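Local coordinates for transcriptional regulator fur family (Xanthomonas campestris pv. campestris, PDB 7DH8), which probably acts as a zinc-sensing repressor of the Fur family that binds zinc and operator DNA to control transcription of zinc-uptake genes, at residues A[116-121]-A[129-134]; A[122-127]-A[158-163]. All coordinates share one frame; numbering follows the deposited sequence.

Contact 1 (A[116-121]-A[129-134]); sequences HSVPFL and AVELED. With ZN (zinc ion), chain B.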
ATOM      1  N   HIS A 116      -2.921  14.838  -2.369  1.00 54.64           N
ATOM      2  CA  HIS A 116      -1.525  14.776  -2.754  1.00 46.34           C
ATOM      3  C   HIS A 116      -1.035  13.380  -2.460  1.00 38.85           C
ATOM      4  O   HIS A 116      -1.543  12.702  -1.567  1.00 39.90           O
ATOM      5  CB  HIS A 116      -0.686  15.773  -1.957  1.00 43.09           C
ATOM      6  CG  HIS A 116      -0.838  15.619  -0.474  1.00 49.56           C
ATOM      7  ND1 HIS A 116      -1.983  15.991   0.193  1.00 52.31           N
ATOM      8  CD2 HIS A 116      -0.007  15.109   0.468  1.00 48.98           C
ATOM      9  CE1 HIS A 116      -1.834  15.757   1.484  1.00 50.42           C
ATOM     10  NE2 HIS A 116      -0.650  15.214   1.673  1.00 43.91           N
ATOM     11  N   SER A 117       0.042  13.029  -3.123  1.00 31.54           N
ATOM     12  CA  SER A 117       0.702  11.754  -2.917  1.00 34.63           C
ATOM     13  C   SER A 117       2.023  12.040  -2.226  1.00 33.83           C
ATOM     14  O   SER A 117       2.748  12.964  -2.643  1.00 33.07           O
ATOM     15  CB  SER A 117       0.901  11.054  -4.266  1.00 38.71           C
ATOM     16  OG  SER A 117      -0.401  10.631  -4.655  1.00 45.89           O
ATOM     17  N   VAL A 118       2.293  11.307  -1.134  1.00 32.92           N
ATOM     18  CA  VAL A 118       3.505  11.543  -0.333  1.00 33.16           C
ATOM     19  C   VAL A 118       3.969  10.235   0.291  1.00 27.32           C
ATOM     20  O   VAL A 118       3.151   9.388   0.615  1.00 30.03           O
ATOM     21  CB  VAL A 118       3.289  12.564   0.795  1.00 33.24           C
ATOM     22  CG1 VAL A 118       3.098  13.955   0.253  1.00 38.19           C
ATOM     23  CG2 VAL A 118       2.148  12.088   1.751  1.00 29.13           C
ATOM     24  N   PRO A 119       5.260  10.066   0.497  1.00 32.32           N
ATOM     25  CA  PRO A 119       5.753   8.914   1.253  1.00 32.68           C
ATOM     26  C   PRO A 119       5.409   9.025   2.730  1.00 27.85           C
ATOM     27  O   PRO A 119       5.393  10.110   3.327  1.00 30.09           O
ATOM     28  CB  PRO A 119       7.283   8.991   1.059  1.00 34.16           C
ATOM     29  CG  PRO A 119       7.468   9.943  -0.156  1.00 37.72           C
ATOM     30  CD  PRO A 119       6.350  10.911  -0.006  1.00 35.96           C
ATOM     31  N   PHE A 120       5.243   7.864   3.309  1.00 27.08           N
ATOM     32  CA  PHE A 120       5.130   7.617   4.734  1.00 26.69           C
ATOM     33  C   PHE A 120       6.194   6.634   5.156  1.00 23.95           C
ATOM     34  O   PHE A 120       6.405   5.632   4.459  1.00 24.36           O
ATOM     35  CB  PHE A 120       3.743   6.998   5.064  1.00 28.92           C
ATOM     36  CG  PHE A 120       2.660   7.970   4.941  1.00 28.12           C
ATOM     37  CD1 PHE A 120       2.026   8.142   3.724  1.00 30.75           C
ATOM     38  CD2 PHE A 120       2.295   8.755   6.012  1.00 32.28           C
ATOM     39  CE1 PHE A 120       1.054   9.094   3.579  1.00 33.24           C
ATOM     40  CE2 PHE A 120       1.314   9.715   5.856  1.00 27.35           C
ATOM     41  CZ  PHE A 120       0.701   9.874   4.659  1.00 28.98           C
ATOM     42  N   LEU A 121       6.859   6.918   6.306  1.00 22.11           N
ATOM     43  CA  LEU A 121       7.719   5.961   6.985  1.00 24.73           C
ATOM     44  C   LEU A 121       6.876   5.308   8.070  1.00 27.74           C
ATOM     45  O   LEU A 121       6.390   5.995   8.966  1.00 29.40           O
ATOM     46  CB  LEU A 121       8.929   6.651   7.624  1.00 18.70           C
ATOM     47  CG  LEU A 121       9.745   7.597   6.715  1.00 22.18           C
ATOM     48  CD1 LEU A 121      10.807   8.313   7.484  1.00 30.40           C
ATOM     49  CD2 LEU A 121      10.295   6.793   5.507  1.00 32.81           C
ATOM     50  N   ALA A 129       3.826   6.443  12.136  1.00 26.21           N
ATOM     51  CA  ALA A 129       3.829   6.770  10.716  1.00 27.96           C
ATOM     52  C   ALA A 129       4.235   8.222  10.547  1.00 34.56           C
ATOM     53  O   ALA A 129       3.671   9.124  11.173  1.00 38.12           O
ATOM     54  CB  ALA A 129       2.475   6.536  10.070  1.00 26.86           C
ATOM     55  N   VAL A 130       5.246   8.449   9.734  1.00 30.68           N
ATOM     56  CA  VAL A 130       5.728   9.811   9.514  1.00 27.19           C
ATOM     57  C   VAL A 130       5.449  10.156   8.063  1.00 29.83           C
ATOM     58  O   VAL A 130       5.865   9.419   7.160  1.00 28.95           O
ATOM     59  CB  VAL A 130       7.223   9.955   9.820  1.00 27.43           C
ATOM     60  CG1 VAL A 130       7.680  11.419   9.481  1.00 28.72           C
ATOM     61  CG2 VAL A 130       7.507   9.652  11.292  1.00 33.27           C
ATOM     62  N   GLU A 131       4.844  11.324   7.842  1.00 32.64           N
ATOM     63  CA  GLU A 131       4.451  11.781   6.524  1.00 32.11           C
ATOM     64  C   GLU A 131       5.527  12.707   5.985  1.00 31.15           C
ATOM     65  O   GLU A 131       5.793  13.729   6.597  1.00 33.78           O
ATOM     66  CB  GLU A 131       3.137  12.552   6.578  1.00 34.10           C
ATOM     67  CG  GLU A 131       2.722  13.017   5.156  1.00 29.68           C
ATOM     68  CD  GLU A 131       1.377  13.742   5.129  1.00 34.29           C
ATOM     69  OE1 GLU A 131       0.658  13.746   6.155  1.00 30.39           O
ATOM     70  OE2 GLU A 131       1.011  14.298   4.055  1.00 34.66           O
ATOM     71  N   LEU A 132       6.087  12.386   4.825  1.00 31.22           N
ATOM     72  CA  LEU A 132       7.074  13.245   4.189  1.00 34.48           C
ATOM     73  C   LEU A 132       6.415  13.981   3.023  1.00 40.00           C
ATOM     74  O   LEU A 132       5.223  13.823   2.730  1.00 42.06           O
ATOM     75  CB  LEU A 132       8.278  12.406   3.722  1.00 34.59           C
ATOM     76  CG  LEU A 132       8.944  11.501   4.779  1.00 42.95           C
ATOM     77  CD1 LEU A 132      10.229  10.894   4.226  1.00 43.33           C
ATOM     78  CD2 LEU A 132       9.255  12.312   6.047  1.00 51.15           C
ATOM     79  N   GLU A 133       7.194  14.798   2.350  1.00 39.87           N
ATOM     80  CA  GLU A 133       6.836  15.305   1.023  1.00 38.17           C
ATOM     81  C   GLU A 133       7.982  15.296   0.021  1.00 36.14           C
ATOM     82  O   GLU A 133       8.963  16.020   0.221  1.00 31.48           O
ATOM     83  CB  GLU A 133       6.458  16.786   1.070  1.00 42.16           C
ATOM     84  CG  GLU A 133       5.993  17.380  -0.282  1.00 47.42           C
ATOM     85  CD  GLU A 133       7.172  17.946  -1.102  1.00 58.87           C
ATOM     86  OE1 GLU A 133       8.321  17.922  -0.563  1.00 61.87           O
ATOM     87  OE2 GLU A 133       6.958  18.461  -2.250  1.00 53.86           O
ATOM     88  N   ASP A 134       7.886  14.449  -1.029  1.00 37.34           N
ATOM     89  CA  ASP A 134       8.948  14.367  -2.060  1.00 39.71           C
ATOM     90  C   ASP A 134       8.225  14.563  -3.395  1.00 37.36           C
ATOM     91  O   ASP A 134       7.418  13.719  -3.785  1.00 34.93           O
ATOM     92  CB  ASP A 134       9.588  13.006  -1.870  1.00 37.01           C
ATOM     93  CG  ASP A 134      11.024  12.977  -2.410  1.00 40.90           C
ATOM     94  OD1 ASP A 134      11.240  13.359  -3.584  1.00 37.83           O
ATOM     95  OD2 ASP A 134      11.951  12.632  -1.626  1.00 39.75           O
TER
HETATM   96 ZN    ZN B 201      -0.913  14.919   3.883  1.00 34.00          ZN
HETATM   97  O   HOH W   1       5.324  14.170  -2.237  1.00 37.88           O
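The H116 imidazole and the E131 carboxylate meet tip to tip with their planes only 11° apart. E131 OE2 and V118 CG1 both lie at the edge of the H116 ring, in its plane. Zinc joins the two groups: H116 NE2 binds ZN at 2.2 Å and E131 OE2 binds it at 2.0 Å. H97 and C108 complete the site. This is the beta hairpin of strands 119-123 and 129-131, with one zinc ligand on its second strand and the other, H116, in the loop that leads into the first strand. F120 and E131 are a non-hydrogen-bonded pair, and their side chains lie side by side on one face. E131 is extended, with CG anti to the backbone N (chi1 -179°). Its aliphatic part runs along the F120 ring, where CE2 comes within 3.4 Å of E131 CB. H97 meets the same ring edge-to-face. L121 and V130 are a hydrogen-bonded pair, closed by L121 N to V130 O and V130 N to L121 O. L121 CG meets L132 CD1 at about a right angle, and A145 and L148 of the second subunit pack on L121 and L132. Just past strand 129-131, L132 N donates to P119 O at 2.8 Å, straight at the hydrogen (171°) and nearly along the C=O axis.

Contact 2 (A[122-127]-A[158-163]); sequences ICDRCH and EVHGLC. With ZN (zinc ion), chain C.
Three thiolates of this contact grip one zinc ion. C123 SG binds ZN at 2.3 Å, C126 SG at 2.2 Å and C163 SG at 2.4 Å. C166 supplies the fourth sulfur. C123 SG is anti to its backbone N (chi1 177°), while those of C126 and C163 sit between N and the carbonyl carbon. Backbone amides surround C123 SG. C163 N donates to C123 SG across the contact at 3.3 Å, and R125 N and C126 N donate to the same sulfur. Three N-H groups on one thiolate probably spread its negative charge. Together the four cysteines make a Cys4 site of two CxxC pairs, as in the structural zinc sites of many Fur proteins. Further out, D124 N donates to G161 O at 2.6 Å, nearly along the C=O axis. D124 OD1 lies 3.3 Å from H160 CB and takes a weak bond from G161 N. The R125 guanidinium carries L162 CD2 over one face. On the strand side, I122 N bonds to V159 O at 2.8 Å, almost straight (174°), and I122 CD1 lies against E158 CB. H160 NE2 bonds to T156 OG1 of the second subunit, whose strand pairs antiparallel with residues 158-162.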
ATOM      1  N   ILE A 122       6.692   4.002   8.001  1.00 28.41           N
ATOM      2  CA  ILE A 122       5.813   3.315   8.936  1.00 26.02           C
ATOM      3  C   ILE A 122       6.644   2.292   9.675  1.00 22.77           C
ATOM      4  O   ILE A 122       7.222   1.403   9.062  1.00 24.41           O
ATOM      5  CB  ILE A 122       4.610   2.670   8.222  1.00 27.59           C
ATOM      6  CG1 ILE A 122       3.822   3.722   7.468  1.00 24.40           C
ATOM      7  CG2 ILE A 122       3.626   1.991   9.261  1.00 28.13           C
ATOM      8  CD1 ILE A 122       2.721   3.037   6.503  1.00 24.29           C
ATOM      9  N   CYS A 123       6.777   2.454  11.001  1.00 23.17           N
ATOM     10  CA  CYS A 123       7.647   1.560  11.731  1.00 26.76           C
ATOM     11  C   CYS A 123       6.933   0.223  11.843  1.00 31.34           C
ATOM     12  O   CYS A 123       5.772   0.179  12.241  1.00 27.86           O
ATOM     13  CB  CYS A 123       7.974   2.115  13.123  1.00 29.39           C
ATOM     14  SG  CYS A 123       8.977   1.012  14.096  1.00 29.73           S
ATOM     15  N   ASP A 124       7.651  -0.861  11.550  1.00 29.21           N
ATOM     16  CA  ASP A 124       7.083  -2.194  11.678  1.00 29.29           C
ATOM     17  C   ASP A 124       6.757  -2.547  13.128  1.00 37.14           C
ATOM     18  O   ASP A 124       5.870  -3.362  13.368  1.00 39.62           O
ATOM     19  CB  ASP A 124       8.056  -3.238  11.130  1.00 32.06           C
ATOM     20  CG  ASP A 124       8.261  -3.132   9.622  1.00 42.71           C
ATOM     21  OD1 ASP A 124       7.441  -2.495   8.913  1.00 37.88           O
ATOM     22  OD2 ASP A 124       9.265  -3.714   9.148  1.00 49.45           O
ATOM     23  N   ARG A 125       7.486  -2.004  14.103  1.00 30.63           N
ATOM     24  CA  ARG A 125       7.358  -2.510  15.474  1.00 32.76           C
ATOM     25  C   ARG A 125       6.387  -1.668  16.319  1.00 38.11           C
ATOM     26  O   ARG A 125       5.477  -2.213  16.953  1.00 42.94           O
ATOM     27  CB  ARG A 125       8.753  -2.575  16.103  1.00 24.25           C
ATOM     28  CG  ARG A 125       8.750  -3.041  17.626  1.00 29.61           C
ATOM     29  CD  ARG A 125      10.137  -3.447  18.090  1.00 41.66           C
ATOM     30  NE  ARG A 125      10.786  -4.296  17.109  1.00 57.17           N
ATOM     31  CZ  ARG A 125      12.093  -4.268  16.895  1.00 62.73           C
ATOM     32  NH1 ARG A 125      12.836  -3.444  17.626  1.00 60.46           N
ATOM     33  NH2 ARG A 125      12.646  -5.048  15.960  1.00 66.20           N
ATOM     34  N   CYS A 126       6.517  -0.344  16.303  1.00 36.30           N
ATOM     35  CA  CYS A 126       5.701   0.520  17.147  1.00 33.33           C
ATOM     36  C   CYS A 126       4.560   1.164  16.377  1.00 36.95           C
ATOM     37  O   CYS A 126       3.716   1.844  16.996  1.00 31.52           O
ATOM     38  CB  CYS A 126       6.577   1.618  17.785  1.00 35.34           C
ATOM     39  SG  CYS A 126       7.115   2.975  16.662  1.00 32.37           S
ATOM     40  N   HIS A 127       4.543   0.984  15.045  1.00 33.07           N
ATOM     41  CA  HIS A 127       3.481   1.381  14.114  1.00 34.14           C
ATOM     42  C   HIS A 127       3.372   2.893  13.948  1.00 31.78           C
ATOM     43  O   HIS A 127       2.377   3.355  13.387  1.00 32.73           O
ATOM     44  CB  HIS A 127       2.103   0.810  14.529  1.00 33.45           C
ATOM     45  CG  HIS A 127       2.160  -0.646  14.922  1.00 34.27           C
ATOM     46  ND1 HIS A 127       1.852  -1.103  16.191  1.00 41.56           N
ATOM     47  CD2 HIS A 127       2.570  -1.735  14.223  1.00 39.52           C
ATOM     48  CE1 HIS A 127       2.055  -2.408  16.252  1.00 39.95           C
ATOM     49  NE2 HIS A 127       2.471  -2.820  15.063  1.00 44.01           N
ATOM     50  N   GLU A 158       4.791   3.777   0.844  1.00 24.82           N
ATOM     51  CA  GLU A 158       4.910   3.513   2.277  1.00 26.82           C
ATOM     52  C   GLU A 158       6.221   2.781   2.507  1.00 28.06           C
ATOM     53  O   GLU A 158       6.417   1.673   2.019  1.00 33.89           O
ATOM     54  CB  GLU A 158       3.701   2.729   2.751  1.00 25.00           C
ATOM     55  CG  GLU A 158       2.371   3.482   2.422  1.00 29.79           C
ATOM     56  CD  GLU A 158       1.068   2.748   2.838  1.00 37.80           C
ATOM     57  OE1 GLU A 158       1.101   1.586   3.249  1.00 32.61           O
ATOM     58  OE2 GLU A 158      -0.001   3.370   2.718  1.00 35.83           O
ATOM     59  N   VAL A 159       7.097   3.371   3.277  1.00 26.44           N
ATOM     60  CA  VAL A 159       8.399   2.767   3.528  1.00 26.34           C
ATOM     61  C   VAL A 159       8.312   2.025   4.847  1.00 29.47           C
ATOM     62  O   VAL A 159       7.964   2.632   5.876  1.00 26.46           O
ATOM     63  CB  VAL A 159       9.498   3.840   3.527  1.00 23.14           C
ATOM     64  CG1 VAL A 159      10.848   3.220   3.864  1.00 22.56           C
ATOM     65  CG2 VAL A 159       9.534   4.517   2.147  1.00 32.85           C
ATOM     66  N   HIS A 160       8.686   0.738   4.840  1.00 28.62           N
ATOM     67  CA  HIS A 160       8.690  -0.067   6.058  1.00 30.76           C
ATOM     68  C   HIS A 160      10.094  -0.253   6.628  1.00 30.30           C
ATOM     69  O   HIS A 160      11.109  -0.059   5.955  1.00 31.74           O
ATOM     70  CB  HIS A 160       8.073  -1.444   5.811  1.00 30.01           C
ATOM     71  CG  HIS A 160       6.800  -1.381   5.028  1.00 35.59           C
ATOM     72  ND1 HIS A 160       5.573  -1.095   5.611  1.00 35.86           N
ATOM     73  CD2 HIS A 160       6.563  -1.580   3.702  1.00 30.79           C
ATOM     74  CE1 HIS A 160       4.635  -1.113   4.669  1.00 32.06           C
ATOM     75  NE2 HIS A 160       5.215  -1.380   3.501  1.00 34.56           N
ATOM     76  N   GLY A 161      10.128  -0.670   7.883  1.00 27.35           N
ATOM     77  CA  GLY A 161      11.383  -0.823   8.611  1.00 30.10           C
ATOM     78  C   GLY A 161      11.152  -0.404  10.055  1.00 30.20           C
ATOM     79  O   GLY A 161      10.020  -0.517  10.595  1.00 29.29           O
ATOM     80  N   LEU A 162      12.194   0.158  10.672  1.00 28.15           N
ATOM     81  CA  LEU A 162      12.159   0.511  12.090  1.00 34.43           C
ATOM     82  C   LEU A 162      12.456   1.991  12.280  1.00 34.61           C
ATOM     83  O   LEU A 162      13.432   2.514  11.710  1.00 26.91           O
ATOM     84  CB  LEU A 162      13.180  -0.298  12.876  1.00 31.62           C
ATOM     85  CG  LEU A 162      12.921  -1.825  12.898  1.00 33.81           C
ATOM     86  CD1 LEU A 162      14.078  -2.583  13.592  1.00 35.78           C
ATOM     87  CD2 LEU A 162      11.544  -2.177  13.495  1.00 34.33           C
ATOM     88  N   CYS A 163      11.650   2.651  13.112  1.00 32.05           N
ATOM     89  CA  CYS A 163      11.980   4.032  13.432  1.00 31.16           C
ATOM     90  C   CYS A 163      13.239   4.089  14.315  1.00 29.24           C
ATOM     91  O   CYS A 163      13.760   3.062  14.763  1.00 35.48           O
ATOM     92  CB  CYS A 163      10.800   4.707  14.100  1.00 27.19           C
ATOM     93  SG  CYS A 163      10.640   4.118  15.913  1.00 32.31           S
TER
HETATM   94 ZN    ZN C 202       9.157   2.282  16.058  1.00 33.45          ZN

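From the N terminus, the chain passes the winged-helix part and reaches 116-121, the first half of contact 1. It runs straight on into 122-127, the first half of contact 2. It then turns back through 129-134, which closes contact 1 as a short hairpin loop. Helix 135-146 and the start of strand 151-160 follow before 158-163 closes the longer loop of contact 2. The two loops therefore cross and do not nest. Strand 119-123 is central to both, with 129-131 on one flank and 151-160 on the other. V159 N and F120 O, 2.6 Å apart, probably bond between the contacts. One sheet thus links two zinc sites and reaches the second subunit.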